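Transcription regulator AcaB (Escherichia coli, PDB 6N8B) probably regulates transcription of plasmid-borne genes, with a crucial role in the conjugative transfer of IncC plasmids. Local coordinates at residues A[39-47]-A[195-203]. Numbering follows the deposited sequence.
Sequences ERSFERVSN and ESATGDKEI
Arg-40 takes Asp-200 side-on, with two nitrogens each bonded to a different carboxylate oxygen. NE of Arg-40 reaches OD1 of Asp-200 at 2.7 Å in a nearly straight bond (168°) that lies in the guanidinium plane but comes down on OD1 from above the carboxylate. NH2 of Arg-40 meets OD2 of Asp-200 on its syn side at 2.9 Å, and the guanidinium and carboxylate planes stand 58° apart. The anti side of OD2 of Asp-200 is left to the backbone N of Ile-203, 3.2 Å away, so Asp-200 caps its helix while holding the arginine.

Beside this pair, the tightly packed side has CD1 of Ile-203 against CB of Ser-41 at 3.6 Å and against the backbone O of Arg-40; Ile-170 of helix 148-182 also touches Ile-203. One turn along, Arg-44 is buried. A bend at chi2 (60°) brings NE of Arg-44 to OG1 of Thr-198, 3.1 Å, while its NH2 pairs with Glu-173. The looser, solvent-facing border holds Glu-202, whose OE2 forms a salt bridge with NH2 of Arg-40 through a weak hydrogen bond, and Glu-195, which pairs with Lys-174.

Here an extended linker runs back alongside helix 32-59 into an N-cap, with an arginine-carboxylate salt-bridge network fastening C-terminal helix 201-211 to the helical bundle.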
ATOM      1  N   GLU A  39       0.857   2.163   9.723  1.00 49.71           N
ATOM      2  CA  GLU A  39       0.097   2.995  10.649  1.00 50.29           C
ATOM      3  C   GLU A  39      -0.451   4.256   9.995  1.00 49.79           C
ATOM      4  O   GLU A  39      -1.528   4.723  10.383  1.00 49.65           O
ATOM      5  CB  GLU A  39       0.945   3.334  11.870  1.00 51.45           C
ATOM      6  CG  GLU A  39       1.101   2.146  12.798  1.00 52.06           C
ATOM      7  CD  GLU A  39       2.218   2.321  13.790  1.00 53.33           C
ATOM      8  OE1 GLU A  39       2.814   3.418  13.826  1.00 53.63           O
ATOM      9  OE2 GLU A  39       2.503   1.358  14.532  1.00 54.02           O
ATOM     10  N   ARG A  40       0.253   4.837   9.026  1.00 42.84           N
ATOM     11  CA  ARG A  40      -0.229   6.078   8.436  1.00 41.94           C
ATOM     12  C   ARG A  40      -1.016   5.880   7.147  1.00 41.50           C
ATOM     13  O   ARG A  40      -1.684   6.822   6.706  1.00 41.61           O
ATOM     14  CB  ARG A  40       0.927   7.059   8.169  1.00 41.23           C
ATOM     15  CG  ARG A  40       2.150   6.476   7.493  1.00 40.49           C
ATOM     16  CD  ARG A  40       3.377   7.352   7.729  1.00 40.10           C
ATOM     17  NE  ARG A  40       3.439   8.491   6.814  1.00 39.27           N
ATOM     18  CZ  ARG A  40       4.379   8.659   5.885  1.00 38.14           C
ATOM     19  NH1 ARG A  40       5.355   7.769   5.752  1.00 37.63           N
ATOM     20  NH2 ARG A  40       4.353   9.726   5.097  1.00 37.86           N
ATOM     21  N   SER A  41      -0.977   4.695   6.537  1.00 35.23           N
ATOM     22  CA  SER A  41      -1.619   4.526   5.240  1.00 34.99           C
ATOM     23  C   SER A  41      -2.723   3.479   5.194  1.00 35.25           C
ATOM     24  O   SER A  41      -3.653   3.640   4.405  1.00 35.44           O
ATOM     25  CB  SER A  41      -0.579   4.176   4.163  1.00 33.68           C
ATOM     26  OG  SER A  41      -0.256   2.799   4.197  1.00 32.88           O
ATOM     27  N   PHE A  42      -2.660   2.420   6.003  1.00 39.83           N
ATOM     28  CA  PHE A  42      -3.511   1.256   5.756  1.00 38.89           C
ATOM     29  C   PHE A  42      -4.992   1.590   5.897  1.00 39.18           C
ATOM     30  O   PHE A  42      -5.775   1.395   4.961  1.00 38.84           O
ATOM     31  CB  PHE A  42      -3.141   0.108   6.691  1.00 38.63           C
ATOM     32  CG  PHE A  42      -3.927  -1.147   6.435  1.00 37.74           C
ATOM     33  CD1 PHE A  42      -3.572  -2.003   5.404  1.00 36.39           C
ATOM     34  CD2 PHE A  42      -5.025  -1.464   7.213  1.00 38.19           C
ATOM     35  CE1 PHE A  42      -4.296  -3.152   5.159  1.00 35.70           C
ATOM     36  CE2 PHE A  42      -5.754  -2.615   6.970  1.00 37.72           C
ATOM     37  CZ  PHE A  42      -5.388  -3.459   5.942  1.00 36.53           C
ATOM     38  N   GLU A  43      -5.402   2.063   7.075  1.00 61.51           N
ATOM     39  CA  GLU A  43      -6.827   2.267   7.313  1.00 61.55           C
ATOM     40  C   GLU A  43      -7.409   3.301   6.362  1.00 62.00           C
ATOM     41  O   GLU A  43      -8.572   3.188   5.960  1.00 62.08           O
ATOM     42  CB  GLU A  43      -7.065   2.667   8.765  1.00 61.96           C
ATOM     43  CG  GLU A  43      -6.845   1.519   9.731  1.00 62.13           C
ATOM     44  CD  GLU A  43      -7.509   1.745  11.068  1.00 62.89           C
ATOM     45  OE1 GLU A  43      -7.743   2.920  11.427  1.00 63.15           O
ATOM     46  OE2 GLU A  43      -7.795   0.745  11.761  1.00 63.31           O
ATOM     47  N   ARG A  44      -6.618   4.303   5.979  1.00 34.58           N
ATOM     48  CA  ARG A  44      -7.062   5.237   4.952  1.00 35.39           C
ATOM     49  C   ARG A  44      -7.221   4.538   3.607  1.00 35.40           C
ATOM     50  O   ARG A  44      -8.220   4.738   2.907  1.00 35.91           O
ATOM     51  CB  ARG A  44      -6.082   6.402   4.843  1.00 35.76           C
ATOM     52  CG  ARG A  44      -6.496   7.451   3.832  1.00 36.83           C
ATOM     53  CD  ARG A  44      -7.839   8.063   4.176  1.00 37.13           C
ATOM     54  NE  ARG A  44      -8.358   8.882   3.084  1.00 38.22           N
ATOM     55  CZ  ARG A  44      -9.159   8.425   2.128  1.00 38.85           C
ATOM     56  NH1 ARG A  44      -9.534   7.153   2.126  1.00 38.21           N
ATOM     57  NH2 ARG A  44      -9.585   9.239   1.171  1.00 40.02           N
ATOM     58  N   VAL A  45      -6.238   3.716   3.228  1.00 26.67           N
ATOM     59  CA  VAL A  45      -6.314   2.977   1.970  1.00 25.99           C
ATOM     60  C   VAL A  45      -7.413   1.925   2.024  1.00 25.53           C
ATOM     61  O   VAL A  45      -8.125   1.705   1.038  1.00 25.90           O
ATOM     62  CB  VAL A  45      -4.946   2.351   1.645  1.00 24.69           C
ATOM     63  CG1 VAL A  45      -5.045   1.417   0.457  1.00 24.32           C
ATOM     64  CG2 VAL A  45      -3.949   3.435   1.343  1.00 25.38           C
ATOM     65  N   SER A  46      -7.596   1.288   3.183  1.00 42.64           N
ATOM     66  CA  SER A  46      -8.666   0.305   3.325  1.00 41.92           C
ATOM     67  C   SER A  46     -10.023   0.950   3.100  1.00 42.79           C
ATOM     68  O   SER A  46     -10.889   0.384   2.424  1.00 42.52           O
ATOM     69  CB  SER A  46      -8.602  -0.347   4.707  1.00 41.67           C
ATOM     70  OG  SER A  46      -9.441  -1.487   4.781  1.00 41.25           O
ATOM     71  N   ASN A  47     -10.223   2.138   3.668  1.00 55.78           N
ATOM     72  CA  ASN A  47     -11.440   2.898   3.455  1.00 56.68           C
ATOM     73  C   ASN A  47     -11.502   3.462   2.037  1.00 57.63           C
ATOM     74  O   ASN A  47     -12.595   3.574   1.473  1.00 58.15           O
ATOM     75  CB  ASN A  47     -11.482   3.979   4.546  1.00 57.21           C
ATOM     76  CG  ASN A  47     -12.515   5.058   4.312  1.00 58.49           C
ATOM     77  OD1 ASN A  47     -13.402   4.953   3.476  1.00 59.04           O
ATOM     78  ND2 ASN A  47     -12.400   6.117   5.087  1.00 59.04           N
ATOM     79  N   GLU A 195     -16.374  10.702   2.000  1.00 49.00           N
ATOM     80  CA  GLU A 195     -14.924  10.666   1.868  1.00 49.09           C
ATOM     81  C   GLU A 195     -14.270  10.974   3.206  1.00 48.53           C
ATOM     82  O   GLU A 195     -14.688  11.898   3.910  1.00 48.64           O
ATOM     83  CB  GLU A 195     -14.448  11.669   0.822  1.00 50.57           C
ATOM     84  CG  GLU A 195     -12.939  11.823   0.789  1.00 51.56           C
ATOM     85  CD  GLU A 195     -12.465  12.680  -0.359  1.00 53.19           C
ATOM     86  OE1 GLU A 195     -13.295  13.426  -0.919  1.00 53.48           O
ATOM     87  OE2 GLU A 195     -11.264  12.605  -0.699  1.00 54.29           O
ATOM     88  N   SER A 196     -13.268  10.181   3.569  1.00 53.48           N
ATOM     89  CA  SER A 196     -12.545  10.406   4.811  1.00 53.49           C
ATOM     90  C   SER A 196     -11.334  11.295   4.583  1.00 55.58           C
ATOM     91  O   SER A 196     -10.738  11.309   3.502  1.00 56.77           O
ATOM     92  CB  SER A 196     -12.096   9.095   5.441  1.00 52.67           C
ATOM     93  OG  SER A 196     -13.131   8.128   5.376  1.00 50.60           O
ATOM     94  N   ALA A 197     -10.975  12.036   5.627  1.00 37.67           N
ATOM     95  CA  ALA A 197      -9.802  12.889   5.575  1.00 39.68           C
ATOM     96  C   ALA A 197      -8.538  12.045   5.471  1.00 40.68           C
ATOM     97  O   ALA A 197      -8.483  10.899   5.928  1.00 39.55           O
ATOM     98  CB  ALA A 197      -9.740  13.785   6.810  1.00 42.03           C
ATOM     99  N   THR A 198      -7.522  12.616   4.840  1.00 45.55           N
ATOM    100  CA  THR A 198      -6.222  11.974   4.695  1.00 47.27           C
ATOM    101  C   THR A 198      -5.278  12.655   5.677  1.00 48.53           C
ATOM    102  O   THR A 198      -4.775  13.751   5.414  1.00 49.23           O
ATOM    103  CB  THR A 198      -5.726  12.072   3.255  1.00 47.05           C
ATOM    104  OG1 THR A 198      -6.642  11.387   2.388  1.00 45.96           O
ATOM    105  CG2 THR A 198      -4.347  11.454   3.122  1.00 46.76           C
ATOM    106  N   GLY A 199      -5.052  12.008   6.821  1.00 68.17           N
ATOM    107  CA  GLY A 199      -4.277  12.616   7.887  1.00 69.31           C
ATOM    108  C   GLY A 199      -2.796  12.733   7.606  1.00 70.32           C
ATOM    109  O   GLY A 199      -2.107  13.468   8.321  1.00 71.68           O
ATOM    110  N   ASP A 200      -2.295  12.047   6.583  1.00 46.76           N
ATOM    111  CA  ASP A 200      -0.881  12.072   6.240  1.00 47.81           C
ATOM    112  C   ASP A 200      -0.686  13.055   5.092  1.00 48.59           C
ATOM    113  O   ASP A 200      -1.331  12.921   4.045  1.00 47.10           O
ATOM    114  CB  ASP A 200      -0.386  10.681   5.846  1.00 46.11           C
ATOM    115  CG  ASP A 200       1.120  10.604   5.778  1.00 47.70           C
ATOM    116  OD1 ASP A 200       1.764  10.584   6.849  1.00 49.39           O
ATOM    117  OD2 ASP A 200       1.665  10.594   4.657  1.00 47.53           O
ATOM    118  N   LYS A 201       0.193  14.042   5.289  1.00 51.07           N
ATOM    119  CA  LYS A 201       0.337  15.092   4.284  1.00 53.21           C
ATOM    120  C   LYS A 201       1.007  14.566   3.022  1.00 52.88           C
ATOM    121  O   LYS A 201       0.680  15.009   1.917  1.00 53.19           O
ATOM    122  CB  LYS A 201       1.108  16.288   4.845  1.00 57.51           C
ATOM    123  CG  LYS A 201       1.003  17.518   3.953  1.00 60.18           C
ATOM    124  CD  LYS A 201       2.170  18.472   4.089  1.00 64.89           C
ATOM    125  CE  LYS A 201       2.103  19.535   3.001  1.00 67.58           C
ATOM    126  NZ  LYS A 201       3.154  19.328   1.959  1.00 68.80           N
ATOM    127  N   GLU A 202       1.957  13.638   3.160  1.00 62.51           N
ATOM    128  CA  GLU A 202       2.565  13.045   1.971  1.00 61.35           C
ATOM    129  C   GLU A 202       1.511  12.339   1.130  1.00 59.41           C
ATOM    130  O   GLU A 202       1.487  12.469  -0.099  1.00 58.56           O
ATOM    131  CB  GLU A 202       3.653  12.040   2.355  1.00 61.42           C
ATOM    132  CG  GLU A 202       5.005  12.604   2.754  1.00 62.94           C
ATOM    133  CD  GLU A 202       6.097  11.546   2.672  1.00 62.63           C
ATOM    134  OE1 GLU A 202       6.396  11.095   1.543  1.00 60.77           O
ATOM    135  OE2 GLU A 202       6.597  11.109   3.730  1.00 64.12           O
ATOM    136  N   ILE A 203       0.630  11.582   1.786  1.00 48.46           N
ATOM    137  CA  ILE A 203      -0.403  10.837   1.077  1.00 46.35           C
ATOM    138  C   ILE A 203      -1.407  11.787   0.438  1.00 46.29           C
ATOM    139  O   ILE A 203      -1.846  11.574  -0.698  1.00 45.06           O
ATOM    140  CB  ILE A 203      -1.086   9.850   2.040  1.00 45.76           C
ATOM    141  CG1 ILE A 203      -0.063   8.846   2.574  1.00 45.86           C
ATOM    142  CG2 ILE A 203      -2.216   9.130   1.335  1.00 44.08           C
ATOM    143  CD1 ILE A 203      -0.663   7.716   3.377  1.00 45.13           C
TER